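Local coordinates for protein CEP104 (Gallus gallus, PDB 5JO8) that probably binds tubulin or microtubules through its helical TOG domain, as a component of the centriolar protein network, at residues L139-R151 against P186-E198. Residues are numbered along the deposited sequence; the frame is centred on the assembly and turned at random. Where two conformers were deposited one is given.
Sequences LLSRTGDSSSRLR and PTHLAMSRVELVE
In the TOG domain's row of helices, the end of helix 125-142, the turn after it and the start of helix 148-163 pack against the first turns of helix 187-204. R151 lies on H188, T143 meets S192, and L189 packs against the turn. The guanidinium of R151 lies flat on the H188 imidazole, with centres 4.0 Å apart and planes at 10°. NH1 sits over the centre of the ring. The arginine chain bends at chi3 (-61°), and R151 NH1 also donates to D145 O at 3.0 Å, nearly straight (171°) and in the guanidinium plane. Replacing R151 by an alanine would probably leave one face of H188 without its stacking partner and D145 O without this donor.

Beside the stack, S192 OG donates to T143 O at 2.6 Å, tilted from the carbonyl plane. Water 4 donates to S192 OG. T143 OG1 donates a hydrogen bond of 2.6 Å to L140 O, on a lone pair in the carbonyl plane. L189 CD1 also approaches L140 O, at 3.4 Å. Water 1 bridges T143 OG1 and L189 O, and water 2 bridges G144 O and L189 N. Deeper in, L140 CD2 meets L196 CD1 at 3.9 Å, and both leucines also touch L177 of helix 173-177.

The bond to D145 O helps fix the rotation of the R151 guanidinium and hold its face on H188. S192 and the waters satisfy backbone groups of the turn and of helix 187-204.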
# COMPACT_ATOMS: atom_id res chain seq x y z
N LEU A 139 -0.71 -2.37 4.62
CA LEU A 139 -0.20 -3.26 3.58
C LEU A 139 1.29 -3.01 3.40
O LEU A 139 2.09 -3.95 3.28
CB LEU A 139 -0.93 -3.05 2.26
CG LEU A 139 -2.38 -3.53 2.26
CD1 LEU A 139 -3.11 -2.94 1.08
CD2 LEU A 139 -2.42 -5.06 2.20
N LEU A 140 1.66 -1.73 3.41
CA LEU A 140 3.07 -1.38 3.28
C LEU A 140 3.89 -1.92 4.44
O LEU A 140 5.03 -2.37 4.24
CB LEU A 140 3.26 0.13 3.12
CG LEU A 140 3.05 0.56 1.67
CD1 LEU A 140 2.92 2.07 1.57
CD2 LEU A 140 4.22 0.08 0.80
N SER A 141 3.34 -1.88 5.64
CA SER A 141 4.03 -2.44 6.81
C SER A 141 4.37 -3.91 6.62
O SER A 141 5.45 -4.34 7.01
CB SER A 141 3.19 -2.26 8.08
OG SER A 141 3.23 -0.92 8.53
N ARG A 142 3.47 -4.67 6.01
CA ARG A 142 3.68 -6.10 5.82
C ARG A 142 4.78 -6.37 4.80
O ARG A 142 5.37 -7.44 4.80
CB ARG A 142 2.39 -6.82 5.39
CG ARG A 142 1.20 -6.62 6.33
CD ARG A 142 1.53 -6.85 7.80
NE ARG A 142 2.15 -8.15 8.07
CZ ARG A 142 1.48 -9.30 8.21
NH1 ARG A 142 0.16 -9.33 8.10
NH2 ARG A 142 2.15 -10.42 8.45
N THR A 143 5.07 -5.41 3.93
CA THR A 143 6.19 -5.57 2.99
C THR A 143 7.53 -5.51 3.72
O THR A 143 8.58 -5.73 3.11
CB THR A 143 6.17 -4.54 1.84
OG1 THR A 143 6.55 -3.25 2.33
CG2 THR A 143 4.80 -4.49 1.16
N GLY A 144 7.50 -5.20 5.01
CA GLY A 144 8.70 -5.26 5.84
C GLY A 144 8.85 -6.56 6.61
O GLY A 144 9.78 -6.70 7.42
N ASP A 145 7.96 -7.51 6.36
CA ASP A 145 7.98 -8.80 7.06
C ASP A 145 9.31 -9.52 6.89
O ASP A 145 9.97 -9.39 5.87
CB ASP A 145 6.87 -9.71 6.53
CG ASP A 145 6.52 -10.81 7.50
OD1 ASP A 145 5.73 -10.53 8.42
OD2 ASP A 145 7.02 -11.93 7.33
N SER A 146 9.70 -10.30 7.90
CA SER A 146 10.97 -11.02 7.84
C SER A 146 10.96 -12.22 6.87
O SER A 146 12.03 -12.73 6.49
CB SER A 146 11.40 -11.47 9.24
OG SER A 146 10.37 -12.20 9.87
N SER A 147 9.77 -12.65 6.47
CA SER A 147 9.63 -13.75 5.52
C SER A 147 9.37 -13.24 4.10
O SER A 147 8.40 -12.51 3.87
CB SER A 147 8.51 -14.70 5.94
OG SER A 147 8.85 -15.39 7.13
N SER A 148 10.22 -13.65 3.17
CA SER A 148 10.12 -13.23 1.78
C SER A 148 8.76 -13.52 1.17
O SER A 148 8.25 -12.72 0.39
CB SER A 148 11.22 -13.88 0.94
OG SER A 148 11.08 -15.29 0.93
N ARG A 149 8.17 -14.66 1.52
CA ARG A 149 6.88 -15.04 0.97
C ARG A 149 5.86 -13.94 1.19
O ARG A 149 5.15 -13.54 0.26
CB ARG A 149 6.38 -16.34 1.62
CG ARG A 149 5.14 -16.91 0.95
CD ARG A 149 4.38 -17.86 1.88
NE ARG A 149 4.01 -17.19 3.12
CZ ARG A 149 2.93 -16.43 3.27
NH1 ARG A 149 2.69 -15.86 4.44
NH2 ARG A 149 2.10 -16.24 2.25
N LEU A 150 5.80 -13.44 2.42
CA LEU A 150 4.77 -12.47 2.78
C LEU A 150 5.11 -11.10 2.19
O LEU A 150 4.21 -10.38 1.76
CB LEU A 150 4.58 -12.39 4.30
CG LEU A 150 3.31 -11.74 4.86
CD1 LEU A 150 3.54 -10.30 5.24
CD2 LEU A 150 2.14 -11.85 3.88
N ARG A 151 6.40 -10.74 2.16
CA ARG A 151 6.80 -9.45 1.56
C ARG A 151 6.34 -9.39 0.12
O ARG A 151 5.89 -8.35 -0.36
CB ARG A 151 8.32 -9.28 1.61
CG ARG A 151 8.89 -9.15 2.99
CD ARG A 151 10.31 -8.57 2.93
NE ARG A 151 11.26 -9.40 2.18
CZ ARG A 151 11.96 -10.40 2.70
NH1 ARG A 151 11.83 -10.70 3.98
NH2 ARG A 151 12.81 -11.08 1.95
N PRO A 186 14.08 0.11 8.46
CA PRO A 186 14.34 -1.33 8.38
C PRO A 186 14.60 -1.80 6.95
O PRO A 186 13.92 -1.38 6.02
CB PRO A 186 13.06 -1.95 8.93
CG PRO A 186 12.54 -0.92 9.88
CD PRO A 186 12.87 0.41 9.25
N THR A 187 15.60 -2.66 6.80
CA THR A 187 16.07 -3.07 5.48
C THR A 187 14.99 -3.67 4.59
O THR A 187 14.83 -3.25 3.45
CB THR A 187 17.24 -4.04 5.61
OG1 THR A 187 18.28 -3.40 6.37
CG2 THR A 187 17.77 -4.43 4.24
N HIS A 188 14.24 -4.64 5.11
CA HIS A 188 13.19 -5.27 4.29
C HIS A 188 12.14 -4.25 3.86
O HIS A 188 11.74 -4.22 2.69
CB HIS A 188 12.53 -6.42 5.04
CG HIS A 188 13.44 -7.60 5.23
ND1 HIS A 188 13.45 -8.36 6.37
CD2 HIS A 188 14.37 -8.14 4.40
CE1 HIS A 188 14.35 -9.32 6.25
NE2 HIS A 188 14.92 -9.21 5.06
N LEU A 189 11.70 -3.42 4.79
CA LEU A 189 10.75 -2.36 4.50
C LEU A 189 11.30 -1.42 3.42
O LEU A 189 10.60 -1.07 2.47
CB LEU A 189 10.48 -1.56 5.77
CG LEU A 189 9.33 -0.57 5.72
CD1 LEU A 189 8.01 -1.31 5.54
CD2 LEU A 189 9.32 0.28 6.99
N ALA A 190 12.55 -1.01 3.57
CA ALA A 190 13.13 -0.05 2.64
C ALA A 190 13.28 -0.66 1.26
O ALA A 190 12.98 -0.03 0.25
CB ALA A 190 14.49 0.41 3.14
N MET A 191 13.77 -1.89 1.21
CA MET A 191 13.94 -2.60 -0.04
C MET A 191 12.61 -2.75 -0.78
O MET A 191 12.53 -2.52 -1.98
CB MET A 191 14.56 -3.97 0.19
CG MET A 191 16.07 -3.96 0.33
SD MET A 191 16.86 -3.29 -1.15
CE MET A 191 16.32 -4.46 -2.39
N SER A 192 11.58 -3.15 -0.05
CA SER A 192 10.26 -3.31 -0.64
C SER A 192 9.76 -2.00 -1.20
O SER A 192 9.16 -1.96 -2.28
CB SER A 192 9.27 -3.81 0.40
OG SER A 192 9.53 -5.17 0.73
N ARG A 193 10.02 -0.92 -0.48
CA ARG A 193 9.56 0.38 -0.94
C ARG A 193 10.26 0.83 -2.21
O ARG A 193 9.60 1.25 -3.16
CB ARG A 193 9.69 1.45 0.15
CG ARG A 193 8.97 2.74 -0.23
CD ARG A 193 7.67 2.93 0.56
NE ARG A 193 7.96 3.55 1.86
CZ ARG A 193 8.28 4.82 2.02
NH1 ARG A 193 8.35 5.64 0.98
NH2 ARG A 193 8.55 5.29 3.24
N VAL A 194 11.59 0.73 -2.27
CA VAL A 194 12.27 1.14 -3.50
C VAL A 194 11.89 0.26 -4.68
O VAL A 194 11.76 0.73 -5.81
CB VAL A 194 13.79 1.29 -3.33
CG1 VAL A 194 14.09 2.45 -2.41
CG2 VAL A 194 14.41 0.00 -2.78
N GLU A 195 11.69 -1.04 -4.43
CA GLU A 195 11.33 -1.94 -5.50
C GLU A 195 9.92 -1.66 -6.02
O GLU A 195 9.68 -1.76 -7.22
CB GLU A 195 11.46 -3.40 -5.04
CG GLU A 195 12.87 -3.85 -4.80
CD GLU A 195 12.92 -5.26 -4.24
OE1 GLU A 195 11.94 -5.68 -3.58
OE2 GLU A 195 13.93 -5.95 -4.47
N LEU A 196 9.01 -1.33 -5.11
CA LEU A 196 7.64 -0.96 -5.50
C LEU A 196 7.62 0.28 -6.39
O LEU A 196 6.94 0.31 -7.42
CB LEU A 196 6.76 -0.73 -4.27
CG LEU A 196 6.08 -1.99 -3.75
CD1 LEU A 196 5.49 -1.77 -2.37
CD2 LEU A 196 5.00 -2.44 -4.73
N VAL A 197 8.38 1.30 -6.00
CA VAL A 197 8.48 2.51 -6.80
C VAL A 197 9.07 2.16 -8.17
O VAL A 197 8.52 2.54 -9.20
CB VAL A 197 9.32 3.60 -6.10
CG1 VAL A 197 9.57 4.78 -7.04
CG2 VAL A 197 8.61 4.09 -4.83
N GLU A 198 10.18 1.41 -8.18
CA GLU A 198 10.84 1.10 -9.44
C GLU A 198 9.88 0.37 -10.37
O GLU A 198 9.79 0.67 -11.56
CB GLU A 198 12.07 0.23 -9.21
CG GLU A 198 12.82 -0.11 -10.48
CD GLU A 198 13.90 -1.14 -10.28
OE1 GLU A 198 14.86 -1.13 -11.08
OE2 GLU A 198 13.80 -1.97 -9.35
O HOH W 1 7.83 -0.75 2.14
O HOH W 2 11.45 -4.46 7.91
O HOH W 3 11.80 -7.88 9.03
O HOH W 4 8.37 -6.93 -1.28